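Local coordinates for protein tylactone synthase starter module and modules 1 & 2 (Streptomyces fradiae, PDB 2Z5L) that probably reduces the beta-keto group of a carrier-bound polyketide intermediate with NADPH during tylosin assembly, setting the hydroxyl stereochemistry, at residues A[128-133]-A[349-354]. Residues are numbered along the deposited sequence; the frame is centred on the assembly and turned at random.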
# COMPACT_ATOMS: atom_id res chain seq x y z
N LEU A 128 -16.88 3.91 6.86
CA LEU A 128 -18.05 3.18 6.37
C LEU A 128 -17.98 1.71 6.75
O LEU A 128 -18.96 1.12 7.20
CB LEU A 128 -18.16 3.29 4.84
CG LEU A 128 -19.11 2.31 4.11
CD1 LEU A 128 -20.55 2.59 4.49
CD2 LEU A 128 -18.92 2.46 2.61
N LEU A 129 -16.81 1.11 6.56
CA LEU A 129 -16.61 -0.29 6.90
C LEU A 129 -16.80 -0.49 8.39
O LEU A 129 -17.53 -1.40 8.82
CB LEU A 129 -15.22 -0.77 6.48
CG LEU A 129 -14.89 -2.24 6.75
CD1 LEU A 129 -16.02 -3.11 6.22
CD2 LEU A 129 -13.58 -2.61 6.08
N GLN A 130 -16.15 0.36 9.17
CA GLN A 130 -16.24 0.31 10.63
C GLN A 130 -17.67 0.40 11.12
O GLN A 130 -18.05 -0.25 12.10
CB GLN A 130 -15.44 1.44 11.27
CG GLN A 130 -13.95 1.41 11.00
CD GLN A 130 -13.25 2.63 11.55
OE1 GLN A 130 -13.68 3.77 11.32
NE2 GLN A 130 -12.16 2.42 12.29
N ALA A 131 -18.45 1.23 10.43
CA ALA A 131 -19.85 1.43 10.81
C ALA A 131 -20.69 0.20 10.51
O ALA A 131 -21.57 -0.15 11.30
CB ALA A 131 -20.40 2.65 10.07
N VAL A 132 -20.43 -0.44 9.38
CA VAL A 132 -21.17 -1.63 8.99
C VAL A 132 -20.94 -2.76 9.98
O VAL A 132 -21.85 -3.54 10.30
CB VAL A 132 -20.76 -2.12 7.59
CG1 VAL A 132 -21.43 -3.44 7.29
CG2 VAL A 132 -21.14 -1.08 6.55
N SER A 133 -19.71 -2.85 10.46
CA SER A 133 -19.32 -3.86 11.42
C SER A 133 -20.03 -3.53 12.74
O SER A 133 -20.57 -4.42 13.40
CB SER A 133 -17.80 -3.83 11.61
OG SER A 133 -17.35 -4.83 12.49
N ALA A 349 -3.05 -1.85 14.70
CA ALA A 349 -4.38 -1.56 15.21
C ALA A 349 -5.43 -2.12 14.25
O ALA A 349 -5.46 -1.75 13.07
CB ALA A 349 -4.56 -0.05 15.37
N VAL A 350 -6.28 -3.01 14.75
CA VAL A 350 -7.34 -3.59 13.94
C VAL A 350 -8.34 -2.52 13.55
O VAL A 350 -8.43 -1.47 14.19
CB VAL A 350 -8.10 -4.70 14.70
CG1 VAL A 350 -7.19 -5.90 14.89
CG2 VAL A 350 -8.58 -4.17 16.04
N ILE A 351 -9.09 -2.80 12.49
CA ILE A 351 -10.10 -1.89 11.96
C ILE A 351 -11.11 -1.38 12.99
O ILE A 351 -11.46 -0.19 13.00
CB ILE A 351 -10.86 -2.55 10.82
CG1 ILE A 351 -9.88 -2.95 9.73
CG2 ILE A 351 -11.94 -1.59 10.27
CD1 ILE A 351 -10.51 -3.80 8.63
N ASP A 352 -11.57 -2.28 13.85
CA ASP A 352 -12.55 -1.89 14.86
C ASP A 352 -11.99 -0.85 15.82
O ASP A 352 -12.75 -0.09 16.42
CB ASP A 352 -13.02 -3.10 15.67
CG ASP A 352 -13.96 -2.72 16.80
OD1 ASP A 352 -15.05 -2.18 16.51
OD2 ASP A 352 -13.61 -2.94 17.98
N THR A 353 -10.67 -0.80 15.95
CA THR A 353 -10.04 0.15 16.85
C THR A 353 -9.18 1.18 16.13
O THR A 353 -8.45 1.93 16.77
CB THR A 353 -9.14 -0.57 17.88
OG1 THR A 353 -8.00 -1.12 17.21
CG2 THR A 353 -9.92 -1.69 18.56
N LEU A 354 -9.26 1.21 14.80
CA LEU A 354 -8.48 2.16 14.01
C LEU A 354 -9.06 3.57 14.16
O LEU A 354 -10.10 3.89 13.57
CB LEU A 354 -8.47 1.73 12.54
CG LEU A 354 -7.64 2.53 11.51
CD1 LEU A 354 -6.22 2.63 11.94
CD2 LEU A 354 -7.72 1.84 10.15
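The side-chain amide nitrogen of Q130 is held by two backbone carbonyls of the 349-354 loop. Q130 NE2 donates to I351 O at 2.8 Å, with a nearly straight N-H...O angle of 170°. It approaches close to the line of that carbonyl bond. The other N-H of Q130 NE2 goes to L354 O, also at 2.8 Å; this one lies in the carbonyl plane, on a lone pair. Both acceptors sit within a few degrees of the Q130 amide plane, so the pair of bonds fixes the rotation of the amide. Beyond CG the Q130 chain is extended (chi2 175°), which carries the amide from the helix to the loop. I351 O has a further donor, L354 N at 3.2 Å, the backbone bond of the turn. Both carbonyls are thus satisfied in a buried contact.

Apolar groups pack beside the amide. Q130 CG lies against the I351 CG2 methyl at 3.7 Å. L129 and I351 cross at about a right angle and meet more loosely, L129 CD2 to I351 CD1 at 4.2 Å. Both residues also touch F168 of helix 160-175, and E175 at the end of that helix accepts a hydrogen bond from I351 N. On the loop, T353 N and T353 OG1 both bond to V350 O.

The contact joins helix 119-135, probably in the structural half, to the 3-10 turn that precedes helix 356-376, probably in the catalytic half. This is packing between subdomains, consistent with the structural and catalytic Rossmann-like halves of modular polyketide synthase ketoreductases.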